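Bradyzoite pseudokinase 1 (PDB 6M7Z) is a pseudokinase with a divergent kinase fold lacking the glycine-rich loop, probably related to a kinase that regulates parasitophorous vacuole membranes. Local coordinates at residues 227-230 against 231-234; 284-287 against 288-291; 11-14 against 15-18; 294-298 against 299-303. All blocks are in the same frame, centred on the assembly; numbering follows the deposited sequence.

Contact 1: residues 227-230 against 231-234; sequences RHTV and KSDV
Ser232 folds its hydroxyl back onto the main chain of Thr229, at the start of helix 230-248. Ser232 CB lies 3.7 Å from Thr229 O. From there chi1 (51°) sets OG between the Ser232 backbone N and carbonyl carbon, facing back to the loop residue Thr229. Ser232 OG donates a hydrogen bond to Thr229 O at 2.7 Å. Ser232 OG also lies 2.9 Å from Thr229 N and 3.5 Å from CA of His228. The His228 ring approaches OG obliquely.

Thr229 O takes a second hydrogen bond, from Ser232 N at 3.0 Å. This donor stands well above the carbonyl plane, 64° out of it, while the hydroxyl is tilted only 16° from it. One residue thus grips one oxygen twice. Asp233 N adds a weak third bond to the same oxygen.

Thr229 is the N-cap. Thr229 OG1 accepts a weak capping bond from Lys231 N at 3.3 Å. The next turn closes in the regular helical way, with Val234 N bonded to Val230 O at 3.1 Å.

Two side chains of this turn act further off. Lys231 NZ bonds to the carbonyl oxygens of Pro281 and Arg284. The buried Asp233 carboxylate takes up the backbone N-H groups of His167 and Arg168 and also bonds to His161 NE2. Asp233, near the start of a long C-lobe helix, probably corresponds to the F-helix aspartate that holds the HRD-type loop in the protein kinase fold.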
ATOM      1  N   ARG A 227      17.282  -7.515 -13.777  1.00 66.21           N
ATOM      2  CA  ARG A 227      16.418  -8.071 -12.724  1.00 83.29           C
ATOM      3  C   ARG A 227      16.195  -7.031 -11.605  1.00 77.49           C
ATOM      4  O   ARG A 227      16.999  -6.091 -11.430  1.00 65.29           O
ATOM      5  CB  ARG A 227      17.025  -9.369 -12.174  1.00101.54           C
ATOM      6  CG  ARG A 227      16.089 -10.163 -11.271  1.00118.37           C
ATOM      7  CD  ARG A 227      16.781 -11.238 -10.451  1.00112.79           C
ATOM      8  NE  ARG A 227      17.777 -10.668  -9.554  1.00111.28           N
ATOM      9  CZ  ARG A 227      18.585 -11.363  -8.762  1.00 96.39           C
ATOM     10  NH1 ARG A 227      18.612 -12.684  -8.827  1.00 81.91           N
ATOM     11  NH2 ARG A 227      19.367 -10.724  -7.907  1.00 80.20           N
ATOM     12  N   HIS A 228      15.085  -7.206 -10.867  1.00 59.14           N
ATOM     13  CA  HIS A 228      14.687  -6.411  -9.694  1.00 51.33           C
ATOM     14  C   HIS A 228      15.492  -6.822  -8.450  1.00 50.80           C
ATOM     15  O   HIS A 228      15.604  -8.005  -8.136  1.00 52.66           O
ATOM     16  CB  HIS A 228      13.184  -6.569  -9.407  1.00 49.06           C
ATOM     17  CG  HIS A 228      12.300  -5.900 -10.399  1.00 50.42           C
ATOM     18  ND1 HIS A 228      11.849  -6.538 -11.548  1.00 50.37           N
ATOM     19  CD2 HIS A 228      11.773  -4.657 -10.413  1.00 49.72           C
ATOM     20  CE1 HIS A 228      11.088  -5.704 -12.233  1.00 52.82           C
ATOM     21  NE2 HIS A 228      11.016  -4.549 -11.554  1.00 52.07           N
ATOM     22  N   THR A 229      15.993  -5.819  -7.721  1.00 44.85           N
ATOM     23  CA  THR A 229      16.809  -5.979  -6.508  1.00 43.97           C
ATOM     24  C   THR A 229      16.408  -4.906  -5.486  1.00 44.83           C
ATOM     25  O   THR A 229      15.589  -4.014  -5.788  1.00 39.38           O
ATOM     26  CB  THR A 229      18.309  -5.869  -6.812  1.00 44.26           C
ATOM     27  OG1 THR A 229      18.554  -4.516  -7.194  1.00 47.37           O
ATOM     28  CG2 THR A 229      18.761  -6.798  -7.913  1.00 44.30           C
ATOM     29  N   VAL A 230      16.996  -4.983  -4.290  1.00 42.51           N
ATOM     30  CA  VAL A 230      16.730  -3.989  -3.255  1.00 43.65           C
ATOM     31  C   VAL A 230      17.047  -2.587  -3.800  1.00 41.85           C
ATOM     32  O   VAL A 230      16.339  -1.622  -3.465  1.00 37.93           O
ATOM     33  CB  VAL A 230      17.432  -4.282  -1.908  1.00 46.20           C
ATOM     34  CG1 VAL A 230      16.761  -5.446  -1.217  1.00 46.93           C
ATOM     35  CG2 VAL A 230      18.949  -4.482  -1.962  1.00 56.93           C
ATOM     36  N   LYS A 231      18.067  -2.485  -4.659  1.00 41.34           N
ATOM     37  CA  LYS A 231      18.519  -1.198  -5.184  1.00 40.80           C
ATOM     38  C   LYS A 231      17.511  -0.623  -6.191  1.00 36.57           C
ATOM     39  O   LYS A 231      17.435   0.602  -6.339  1.00 37.36           O
ATOM     40  CB  LYS A 231      19.927  -1.314  -5.794  1.00 43.41           C
ATOM     41  CG  LYS A 231      21.067  -1.567  -4.811  1.00 42.88           C
ATOM     42  CD  LYS A 231      21.053  -0.669  -3.589  1.00 43.56           C
ATOM     43  CE  LYS A 231      22.327  -0.718  -2.774  1.00 43.94           C
ATOM     44  NZ  LYS A 231      23.478  -0.243  -3.573  1.00 46.07           N
ATOM     45  N   SER A 232      16.739  -1.473  -6.873  1.00 33.88           N
ATOM     46  CA  SER A 232      15.724  -0.945  -7.802  1.00 33.09           C
ATOM     47  C   SER A 232      14.542  -0.349  -7.012  1.00 30.56           C
ATOM     48  O   SER A 232      13.989   0.655  -7.420  1.00 32.03           O
ATOM     49  CB  SER A 232      15.282  -1.966  -8.849  1.00 32.30           C
ATOM     50  OG  SER A 232      14.897  -3.206  -8.259  1.00 33.18           O
ATOM     51  N   ASP A 233      14.193  -0.931  -5.861  1.00 30.00           N
ATOM     52  CA  ASP A 233      13.203  -0.329  -4.939  1.00 29.86           C
ATOM     53  C   ASP A 233      13.734   1.015  -4.410  1.00 29.96           C
ATOM     54  O   ASP A 233      12.955   1.967  -4.287  1.00 29.78           O
ATOM     55  CB  ASP A 233      12.810  -1.275  -3.802  1.00 29.63           C
ATOM     56  CG  ASP A 233      11.675  -2.247  -4.131  1.00 29.57           C
ATOM     57  OD1 ASP A 233      11.113  -2.168  -5.269  1.00 28.05           O
ATOM     58  OD2 ASP A 233      11.333  -3.074  -3.233  1.00 28.64           O
ATOM     59  N   VAL A 234      15.048   1.104  -4.134  1.00 30.23           N
ATOM     60  CA  VAL A 234      15.658   2.369  -3.675  1.00 30.86           C
ATOM     61  C   VAL A 234      15.502   3.436  -4.766  1.00 29.65           C
ATOM     62  O   VAL A 234      15.158   4.570  -4.467  1.00 29.44           O
ATOM     63  CB  VAL A 234      17.145   2.199  -3.287  1.00 32.32           C
ATOM     64  CG1 VAL A 234      17.864   3.543  -3.178  1.00 32.70           C
ATOM     65  CG2 VAL A 234      17.317   1.394  -2.014  1.00 33.57           C
TER

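Contact 2: residues 284-287 against 288-291; sequences RPTI and EEIM
Pro285 packs against Ile290 as the chain enters helix 287-291. The residue before it, Arg284, turns away from the helix, and its NE bonds to Glu278 O. Pro285 CG lies 3.7 Å from Ile290 CG1, and the two side chains cross at a slant. Glu289 OE2 meets the proline at its backbone, 3.4 Å from Pro285 CA.

Arg284, Pro285 and Thr286 form the Arg-Pro-Thr sequence familiar from the C-lobe of protein kinases. Thr286 is the N-cap. Its chi1 (69°) puts OG1 between the backbone N and the carbonyl carbon, where it faces the first turn. There Thr286 OG1 accepts a nearly straight hydrogen bond from Glu289 N, 3.1 Å long with 168° at the hydrogen. The extended Glu289 side chain runs back past the same hydroxyl, its CG 3.4 Å from Thr286 OG1. Glu289 OE2 stays 3.6 Å from Thr286 N, too far to complete a capping box. Negative glutamates at this N-terminal end would probably interact favourably with the helix dipole.

The Thr286 carbonyl begins the regular helix bonding, with Ile290 N 2.9 Å from Thr286 O. Ile290 also lays CG1 3.3 Å from that same Thr286 O, next to the proline.

Ile287 comes last and is buried. Its side chain leads off the turn to Lys158 and His161 of helix 146-161. Ile287 O accepts from Met291 N at 2.9 Å. The methionine side chain goes on to touch Phe301 and Glu305 of helix 301-306.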
ATOM      1  N   ARG A 284      23.947   3.651  -5.402  1.00 43.09           N
ATOM      2  CA  ARG A 284      22.788   4.004  -4.604  1.00 43.14           C
ATOM      3  C   ARG A 284      22.991   3.515  -3.177  1.00 44.32           C
ATOM      4  O   ARG A 284      23.389   2.373  -2.972  1.00 53.06           O
ATOM      5  CB  ARG A 284      21.505   3.367  -5.148  1.00 41.25           C
ATOM      6  CG  ARG A 284      21.105   3.831  -6.536  1.00 38.02           C
ATOM      7  CD  ARG A 284      20.011   2.944  -7.112  1.00 36.65           C
ATOM      8  NE  ARG A 284      20.008   3.005  -8.566  1.00 34.02           N
ATOM      9  CZ  ARG A 284      19.470   2.089  -9.357  1.00 32.81           C
ATOM     10  NH1 ARG A 284      18.807   1.069  -8.842  1.00 30.58           N
ATOM     11  NH2 ARG A 284      19.619   2.195 -10.665  1.00 33.39           N
ATOM     12  N   PRO A 285      22.619   4.317  -2.160  1.00 46.44           N
ATOM     13  CA  PRO A 285      22.692   3.872  -0.772  1.00 50.74           C
ATOM     14  C   PRO A 285      21.739   2.709  -0.464  1.00 50.56           C
ATOM     15  O   PRO A 285      20.709   2.558  -1.114  1.00 51.06           O
ATOM     16  CB  PRO A 285      22.261   5.116   0.020  1.00 52.29           C
ATOM     17  CG  PRO A 285      21.385   5.875  -0.945  1.00 52.88           C
ATOM     18  CD  PRO A 285      22.041   5.665  -2.292  1.00 53.24           C
ATOM     19  N   THR A 286      22.099   1.914   0.545  1.00 53.59           N
ATOM     20  CA  THR A 286      21.207   0.908   1.127  1.00 47.83           C
ATOM     21  C   THR A 286      20.169   1.613   2.006  1.00 47.90           C
ATOM     22  O   THR A 286      20.322   2.797   2.346  1.00 46.47           O
ATOM     23  CB  THR A 286      21.980  -0.104   1.983  1.00 48.14           C
ATOM     24  OG1 THR A 286      22.440   0.606   3.134  1.00 60.79           O
ATOM     25  CG2 THR A 286      23.150  -0.739   1.261  1.00 45.11           C
ATOM     26  N   ILE A 287      19.145   0.858   2.408  1.00 48.78           N
ATOM     27  CA  ILE A 287      18.107   1.343   3.320  1.00 52.19           C
ATOM     28  C   ILE A 287      18.776   1.837   4.612  1.00 59.05           C
ATOM     29  O   ILE A 287      18.415   2.899   5.122  1.00 66.31           O
ATOM     30  CB  ILE A 287      17.058   0.250   3.615  1.00 51.25           C
ATOM     31  CG1 ILE A 287      16.342  -0.230   2.349  1.00 48.65           C
ATOM     32  CG2 ILE A 287      16.079   0.720   4.685  1.00 48.45           C
ATOM     33  CD1 ILE A 287      15.453   0.814   1.715  1.00 52.64           C
ATOM     34  N   GLU A 288      19.747   1.061   5.116  1.00 66.68           N
ATOM     35  CA  GLU A 288      20.467   1.352   6.372  1.00 71.43           C
ATOM     36  C   GLU A 288      21.177   2.713   6.259  1.00 63.03           C
ATOM     37  O   GLU A 288      21.084   3.545   7.158  1.00 57.87           O
ATOM     38  CB  GLU A 288      21.473   0.245   6.732  1.00 85.50           C
ATOM     39  CG  GLU A 288      20.988  -1.196   6.568  1.00108.88           C
ATOM     40  CD  GLU A 288      19.717  -1.597   7.310  1.00130.44           C
ATOM     41  OE1 GLU A 288      19.472  -1.052   8.406  1.00143.29           O
ATOM     42  OE2 GLU A 288      18.974  -2.459   6.789  1.00119.81           O
ATOM     43  N   GLU A 289      21.876   2.939   5.141  1.00 56.21           N
ATOM     44  CA  GLU A 289      22.575   4.204   4.896  1.00 61.10           C
ATOM     45  C   GLU A 289      21.565   5.350   4.762  1.00 60.12           C
ATOM     46  O   GLU A 289      21.793   6.425   5.304  1.00 62.02           O
ATOM     47  CB  GLU A 289      23.462   4.099   3.657  1.00 64.68           C
ATOM     48  CG  GLU A 289      24.637   3.157   3.842  1.00 74.98           C
ATOM     49  CD  GLU A 289      25.380   2.815   2.566  1.00 76.90           C
ATOM     50  OE1 GLU A 289      26.151   1.835   2.581  1.00 99.51           O
ATOM     51  OE2 GLU A 289      25.186   3.524   1.567  1.00 73.58           O
ATOM     52  N   ILE A 290      20.446   5.112   4.060  1.00 63.81           N
ATOM     53  CA  ILE A 290      19.389   6.122   3.899  1.00 54.11           C
ATOM     54  C   ILE A 290      18.884   6.564   5.281  1.00 53.13           C
ATOM     55  O   ILE A 290      18.666   7.755   5.499  1.00 44.18           O
ATOM     56  CB  ILE A 290      18.234   5.598   3.019  1.00 54.09           C
ATOM     57  CG1 ILE A 290      18.646   5.486   1.551  1.00 54.53           C
ATOM     58  CG2 ILE A 290      16.974   6.447   3.189  1.00 49.81           C
ATOM     59  CD1 ILE A 290      17.765   4.575   0.737  1.00 55.11           C
ATOM     60  N   MET A 291      18.693   5.602   6.195  1.00 51.28           N
ATOM     61  CA  MET A 291      18.133   5.874   7.524  1.00 56.11           C
ATOM     62  C   MET A 291      19.101   6.710   8.381  1.00 55.31           C
ATOM     63  O   MET A 291      18.667   7.348   9.340  1.00 51.84           O
ATOM     64  CB  MET A 291      17.787   4.566   8.248  1.00 62.79           C
ATOM     65  CG  MET A 291      16.477   3.956   7.785  1.00 69.87           C
ATOM     66  SD  MET A 291      15.938   2.568   8.812  1.00 78.07           S
ATOM     67  CE  MET A 291      14.176   2.568   8.500  1.00 83.44           C
TER

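Contact 3: residues 11-14 against 15-18; sequences DMTF and WSWM
A Met-aromatic contact between Met12 and Trp17 lies at the N-terminus of helix 14-23. This helix rests on helix 88-101, which by its place between sheet strands is probably the kinase C helix. Thr13 is the N-cap residue.

Met12 crosses Trp17 at about a right angle. Its chain bends at chi3 (-59°), and the methyl group turns in over the indole. Met12 CE sits 3.5 Å from the centroid of the Trp17 six-membered ring and only 10° off the ring normal, so this is a CH-pi contact over one face. Met12 SD stands farther off, 4.9 Å from the centroid of that Trp17 ring. At the root of the side chain, Met12 CB lies 3.6 Å from Trp17 NE1. The sulfur also meets Ser16, with Met12 SD 3.7 Å from Ser16 CB.

The indole is buried. Beyond Met12 it is packed by Pro88, Lys89 and Val92, and Tyr96 makes an edge-to-face pair with it. Trp17 therefore joins the N-terminal segment to helix 88-101.

Ser16 turns back to the cap. Ser16 OG accepts a weak hydrogen bond from Thr13 N at 3.4 Å. This is the bond from the N3 side chain to the N-cap backbone that forms one half of a capping box. The helix bonding starts at Thr13, where Thr13 O accepts from Trp17 N at 3.1 Å.

One residue on, Met18 N bonds to Phe14 O at 3.0 Å. Beside this bond the Phe14 ring reaches the methionine, with Phe14 CE1 4.4 Å from Met18 CB.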
ATOM      1  N   ASP A  11       7.712 -19.878  -5.544  1.00 97.75           N
ATOM      2  CA  ASP A  11       6.925 -19.846  -6.808  1.00100.05           C
ATOM      3  C   ASP A  11       6.239 -21.214  -7.042  1.00107.49           C
ATOM      4  O   ASP A  11       6.849 -22.262  -7.132  1.00 86.98           O
ATOM      5  CB  ASP A  11       7.739 -19.279  -7.988  1.00 93.91           C
ATOM      6  CG  ASP A  11       8.992 -20.032  -8.385  1.00105.93           C
ATOM      7  OD1 ASP A  11       9.202 -21.137  -7.860  1.00107.85           O
ATOM      8  OD2 ASP A  11       9.747 -19.496  -9.219  1.00110.13           O
ATOM      9  N   MET A  12       4.898 -21.172  -7.089  1.00109.04           N
ATOM     10  CA  MET A  12       3.984 -22.337  -7.151  1.00 75.87           C
ATOM     11  C   MET A  12       3.638 -22.754  -8.598  1.00 69.79           C
ATOM     12  O   MET A  12       4.144 -22.142  -9.582  1.00 76.19           O
ATOM     13  CB  MET A  12       2.686 -21.943  -6.432  1.00 85.62           C
ATOM     14  CG  MET A  12       2.855 -21.702  -4.932  1.00 84.93           C
ATOM     15  SD  MET A  12       1.445 -22.273  -3.926  1.00 85.35           S
ATOM     16  CE  MET A  12       0.088 -21.330  -4.617  1.00 95.58           C
ATOM     17  N   THR A  13       2.807 -23.805  -8.753  1.00 69.39           N
ATOM     18  CA  THR A  13       2.444 -24.294 -10.114  1.00 62.73           C
ATOM     19  C   THR A  13       0.981 -23.938 -10.408  1.00 59.01           C
ATOM     20  O   THR A  13       0.268 -23.490  -9.517  1.00 51.20           O
ATOM     21  CB  THR A  13       2.722 -25.791 -10.358  1.00 72.34           C
ATOM     22  OG1 THR A  13       1.620 -26.586  -9.893  1.00 66.18           O
ATOM     23  CG2 THR A  13       4.008 -26.259  -9.702  1.00 65.64           C
ATOM     24  N   PHE A  14       0.578 -24.124 -11.667  1.00 52.92           N
ATOM     25  CA  PHE A  14      -0.773 -23.789 -12.112  1.00 48.10           C
ATOM     26  C   PHE A  14      -1.804 -24.411 -11.155  1.00 49.15           C
ATOM     27  O   PHE A  14      -2.715 -23.726 -10.674  1.00 50.61           O
ATOM     28  CB  PHE A  14      -1.014 -24.231 -13.559  1.00 49.78           C
ATOM     29  CG  PHE A  14      -2.444 -24.044 -14.001  1.00 56.02           C
ATOM     30  CD1 PHE A  14      -3.403 -25.009 -13.724  1.00 57.50           C
ATOM     31  CD2 PHE A  14      -2.850 -22.878 -14.638  1.00 59.84           C
ATOM     32  CE1 PHE A  14      -4.726 -24.825 -14.087  1.00 58.49           C
ATOM     33  CE2 PHE A  14      -4.173 -22.699 -15.005  1.00 61.05           C
ATOM     34  CZ  PHE A  14      -5.107 -23.669 -14.721  1.00 60.10           C
ATOM     35  N   TRP A  15      -1.656 -25.716 -10.895  1.00 53.94           N
ATOM     36  CA  TRP A  15      -2.632 -26.485 -10.111  1.00 53.11           C
ATOM     37  C   TRP A  15      -2.654 -25.989  -8.657  1.00 49.89           C
ATOM     38  O   TRP A  15      -3.724 -25.966  -8.025  1.00 46.66           O
ATOM     39  CB  TRP A  15      -2.355 -27.992 -10.206  1.00 65.59           C
ATOM     40  CG  TRP A  15      -3.398 -28.819  -9.514  1.00 82.47           C
ATOM     41  CD1 TRP A  15      -4.600 -29.210 -10.035  1.00 86.86           C
ATOM     42  CD2 TRP A  15      -3.346 -29.368  -8.180  1.00 84.02           C
ATOM     43  NE1 TRP A  15      -5.292 -29.972  -9.131  1.00 93.20           N
ATOM     44  CE2 TRP A  15      -4.559 -30.070  -7.976  1.00 94.55           C
ATOM     45  CE3 TRP A  15      -2.408 -29.338  -7.138  1.00 81.51           C
ATOM     46  CZ2 TRP A  15      -4.845 -30.742  -6.783  1.00 89.92           C
ATOM     47  CZ3 TRP A  15      -2.696 -29.995  -5.958  1.00 98.87           C
ATOM     48  CH2 TRP A  15      -3.899 -30.687  -5.786  1.00 91.90           C
ATOM     49  N   SER A  16      -1.491 -25.579  -8.135  1.00 40.01           N
ATOM     50  CA  SER A  16      -1.408 -24.981  -6.788  1.00 46.02           C
ATOM     51  C   SER A  16      -2.295 -23.731  -6.698  1.00 48.01           C
ATOM     52  O   SER A  16      -3.049 -23.602  -5.736  1.00 44.62           O
ATOM     53  CB  SER A  16       0.010 -24.628  -6.399  1.00 49.44           C
ATOM     54  OG  SER A  16       0.904 -25.673  -6.682  1.00 61.43           O
ATOM     55  N   TRP A  17      -2.171 -22.825  -7.691  1.00 39.09           N
ATOM     56  CA  TRP A  17      -2.889 -21.551  -7.699  1.00 37.19           C
ATOM     57  C   TRP A  17      -4.393 -21.803  -7.839  1.00 37.78           C
ATOM     58  O   TRP A  17      -5.196 -21.158  -7.149  1.00 33.92           O
ATOM     59  CB  TRP A  17      -2.392 -20.626  -8.821  1.00 35.63           C
ATOM     60  CG  TRP A  17      -1.041 -20.058  -8.543  1.00 34.83           C
ATOM     61  CD1 TRP A  17       0.105 -20.269  -9.247  1.00 35.30           C
ATOM     62  CD2 TRP A  17      -0.683 -19.213  -7.442  1.00 34.41           C
ATOM     63  NE1 TRP A  17       1.149 -19.596  -8.662  1.00 36.09           N
ATOM     64  CE2 TRP A  17       0.696 -18.946  -7.550  1.00 35.65           C
ATOM     65  CE3 TRP A  17      -1.390 -18.659  -6.372  1.00 35.07           C
ATOM     66  CZ2 TRP A  17       1.380 -18.152  -6.632  1.00 37.39           C
ATOM     67  CZ3 TRP A  17      -0.717 -17.878  -5.457  1.00 37.98           C
ATOM     68  CH2 TRP A  17       0.652 -17.635  -5.582  1.00 36.91           C
ATOM     69  N   MET A  18      -4.752 -22.743  -8.726  1.00 36.30           N
ATOM     70  CA  MET A  18      -6.142 -23.073  -8.939  1.00 38.55           C
ATOM     71  C   MET A  18      -6.733 -23.641  -7.643  1.00 37.70           C
ATOM     72  O   MET A  18      -7.855 -23.285  -7.236  1.00 34.78           O
ATOM     73  CB  MET A  18      -6.311 -24.094 -10.069  1.00 42.81           C
ATOM     74  CG  MET A  18      -7.767 -24.333 -10.438  1.00 47.96           C
ATOM     75  SD  MET A  18      -8.554 -22.829 -11.068  1.00 63.53           S
ATOM     76  CE  MET A  18     -10.292 -23.260 -10.967  1.00 71.13           C
TER

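Contact 4: residues 294-298 against 299-303; sequences PLFEG and LNFED
The Phe296 ring is covered on both faces. The edge of Phe301 points at one face, and CB of Leu295 lies above the other, offset toward the rim. Phe301 thus makes an offset edge-to-face pair with Phe296. The ring centroids are 5.6 Å apart and the planes stand at 82°. CZ of Phe301 leads, 3.9 Å from Phe296 CG. At the root of the other side chain, Phe301 CE2 lies 3.7 Å from Phe296 CB. Leu299 comes to the Phe296 ring obliquely, its CD1 4.1 Å from Phe296 CD1.

The backbone turn brings these groups together. Leu299 N bonds to Phe296 O at 3.2 Å and closes a type II beta turn. Gly298 takes its third position with a positive phi (96°), where a CB would press on the carbonyl oxygen of Glu297.

Asn300 then starts the next helix as its N-cap. Asn300 OD1 accepts from Glu302 N at 3.2 Å, a donor well above the plane of the amide. Its ND2 makes a weak bond to Asp303 OD2.

Phe296 is buried against Ala150 and Ala151 of helix 146-161 and Leu272 of helix 263-276. A type II turn with glycine at its third position, followed by an asparagine-capped helix, links helices 287-291 and 301-306 at the end of this pseudokinase's C-lobe.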
ATOM      1  N   PRO A 294      21.431  12.815   7.083  1.00 60.18           N
ATOM      2  CA  PRO A 294      21.174  14.030   7.858  1.00 62.30           C
ATOM      3  C   PRO A 294      19.700  14.426   8.049  1.00 70.08           C
ATOM      4  O   PRO A 294      19.350  14.983   9.088  1.00 71.54           O
ATOM      5  CB  PRO A 294      21.868  15.119   7.028  1.00 60.09           C
ATOM      6  CG  PRO A 294      23.040  14.404   6.381  1.00 60.07           C
ATOM      7  CD  PRO A 294      22.575  12.981   6.167  1.00 58.63           C
ATOM      8  N   LEU A 295      18.859  14.147   7.045  1.00 75.59           N
ATOM      9  CA  LEU A 295      17.448  14.542   7.071  1.00 70.31           C
ATOM     10  C   LEU A 295      16.735  13.940   8.290  1.00 59.52           C
ATOM     11  O   LEU A 295      15.823  14.562   8.815  1.00 53.52           O
ATOM     12  CB  LEU A 295      16.775  14.087   5.770  1.00 69.54           C
ATOM     13  CG  LEU A 295      15.253  14.217   5.716  1.00 72.71           C
ATOM     14  CD1 LEU A 295      14.842  15.681   5.888  1.00 63.18           C
ATOM     15  CD2 LEU A 295      14.717  13.649   4.411  1.00 71.98           C
ATOM     16  N   PHE A 296      17.158  12.748   8.735  1.00 63.81           N
ATOM     17  CA  PHE A 296      16.406  11.973   9.740  1.00 66.84           C
ATOM     18  C   PHE A 296      17.031  12.038  11.144  1.00 67.78           C
ATOM     19  O   PHE A 296      16.556  11.342  12.043  1.00 68.56           O
ATOM     20  CB  PHE A 296      16.291  10.511   9.300  1.00 55.26           C
ATOM     21  CG  PHE A 296      15.688  10.319   7.936  1.00 52.14           C
ATOM     22  CD1 PHE A 296      14.493  10.936   7.596  1.00 53.52           C
ATOM     23  CD2 PHE A 296      16.314   9.521   6.990  1.00 53.92           C
ATOM     24  CE1 PHE A 296      13.928  10.746   6.345  1.00 51.54           C
ATOM     25  CE2 PHE A 296      15.754   9.342   5.734  1.00 56.44           C
ATOM     26  CZ  PHE A 296      14.557   9.945   5.422  1.00 56.09           C
ATOM     27  N   GLU A 297      18.056  12.869  11.348  1.00 82.24           N
ATOM     28  CA  GLU A 297      18.665  12.989  12.686  1.00 89.94           C
ATOM     29  C   GLU A 297      17.658  13.616  13.659  1.00 77.52           C
ATOM     30  O   GLU A 297      16.988  14.586  13.339  1.00 69.20           O
ATOM     31  CB  GLU A 297      19.981  13.766  12.637  1.00 87.14           C
ATOM     32  CG  GLU A 297      21.148  12.890  12.225  1.00 86.52           C
ATOM     33  CD  GLU A 297      22.398  13.638  11.821  1.00102.98           C
ATOM     34  OE1 GLU A 297      22.555  14.812  12.232  1.00105.77           O
ATOM     35  OE2 GLU A 297      23.203  13.038  11.088  1.00103.77           O
ATOM     36  N   GLY A 298      17.569  13.013  14.846  1.00 71.14           N
ATOM     37  CA  GLY A 298      16.635  13.410  15.893  1.00 74.43           C
ATOM     38  C   GLY A 298      15.352  12.593  15.885  1.00 76.72           C
ATOM     39  O   GLY A 298      14.540  12.735  16.799  1.00 63.48           O
ATOM     40  N   LEU A 299      15.168  11.735  14.871  1.00 81.82           N
ATOM     41  CA  LEU A 299      13.969  10.898  14.756  1.00 78.06           C
ATOM     42  C   LEU A 299      14.225   9.525  15.386  1.00 69.41           C
ATOM     43  O   LEU A 299      15.274   8.920  15.171  1.00 82.12           O
ATOM     44  CB  LEU A 299      13.589  10.726  13.282  1.00 76.28           C
ATOM     45  CG  LEU A 299      12.845  11.889  12.635  1.00 73.98           C
ATOM     46  CD1 LEU A 299      12.572  11.578  11.174  1.00 72.37           C
ATOM     47  CD2 LEU A 299      11.551  12.184  13.377  1.00 76.11           C
ATOM     48  N   ASN A 300      13.230   9.048  16.139  1.00 73.56           N
ATOM     49  CA  ASN A 300      13.195   7.696  16.664  1.00 87.79           C
ATOM     50  C   ASN A 300      12.518   6.794  15.625  1.00 91.02           C
ATOM     51  O   ASN A 300      11.276   6.740  15.550  1.00 75.85           O
ATOM     52  CB  ASN A 300      12.477   7.634  18.015  1.00 89.90           C
ATOM     53  CG  ASN A 300      12.531   6.260  18.650  1.00 90.41           C
ATOM     54  OD1 ASN A 300      13.225   5.362  18.165  1.00 69.74           O
ATOM     55  ND2 ASN A 300      11.803   6.089  19.741  1.00 95.75           N
ATOM     56  N   PHE A 301      13.342   6.078  14.849  1.00 84.61           N
ATOM     57  CA  PHE A 301      12.859   5.170  13.808  1.00 84.63           C
ATOM     58  C   PHE A 301      12.032   4.023  14.405  1.00 88.83           C
ATOM     59  O   PHE A 301      11.167   3.492  13.726  1.00111.20           O
ATOM     60  CB  PHE A 301      14.025   4.635  12.964  1.00 70.09           C
ATOM     61  CG  PHE A 301      14.218   5.395  11.676  1.00 75.16           C
ATOM     62  CD1 PHE A 301      13.356   5.200  10.607  1.00 63.63           C
ATOM     63  CD2 PHE A 301      15.231   6.333  11.539  1.00 74.93           C
ATOM     64  CE1 PHE A 301      13.497   5.931   9.437  1.00 65.50           C
ATOM     65  CE2 PHE A 301      15.375   7.057  10.365  1.00 72.77           C
ATOM     66  CZ  PHE A 301      14.512   6.854   9.314  1.00 65.60           C
ATOM     67  N   GLU A 302      12.290   3.649  15.664  1.00 89.33           N
ATOM     68  CA  GLU A 302      11.555   2.558  16.300  1.00 91.94           C
ATOM     69  C   GLU A 302      10.069   2.938  16.409  1.00 84.15           C
ATOM     70  O   GLU A 302       9.212   2.069  16.237  1.00 70.86           O
ATOM     71  CB  GLU A 302      12.154   2.182  17.657  1.00105.90           C
ATOM     72  CG  GLU A 302      11.786   0.759  18.071  1.00103.10           C
ATOM     73  CD  GLU A 302      12.505   0.193  19.284  1.00114.72           C
ATOM     74  OE1 GLU A 302      12.467   0.839  20.359  1.00100.36           O
ATOM     75  OE2 GLU A 302      13.081  -0.919  19.163  1.00 88.67           O
ATOM     76  N   ASP A 303       9.781   4.223  16.672  1.00 82.72           N
ATOM     77  CA  ASP A 303       8.395   4.732  16.810  1.00 95.63           C
ATOM     78  C   ASP A 303       7.701   4.798  15.441  1.00 88.71           C
ATOM     79  O   ASP A 303       6.490   4.514  15.337  1.00 68.38           O
ATOM     80  CB  ASP A 303       8.348   6.117  17.458  1.00 94.39           C
ATOM     81  CG  ASP A 303       8.719   6.124  18.926  1.00121.28           C
ATOM     82  OD1 ASP A 303       8.342   5.166  19.630  1.00148.92           O
ATOM     83  OD2 ASP A 303       9.373   7.089  19.357  1.00120.55           O
TER

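Overall arrangement
All four contacts are local and lie at helix starts. Contacts 1 and 2 are partly buried, while contacts 3 and 4 are at the surface. Contacts 1, 2 and 4 share the C-lobe. Contact 1 touches contact 2 through a probable hydrogen bond from a lysine to a backbone carbonyl. Contacts 2 and 4 pack together, for example Ile290 against Phe296. All three lean on helix 146-161. Contact 3 lies apart, its centre about 42 Å from that of contact 4, on helix 88-101. Contact 1 is chiefly polar, contact 2 mixes a cap with apolar packing, and contacts 3 and 4 rely more on aromatic rings.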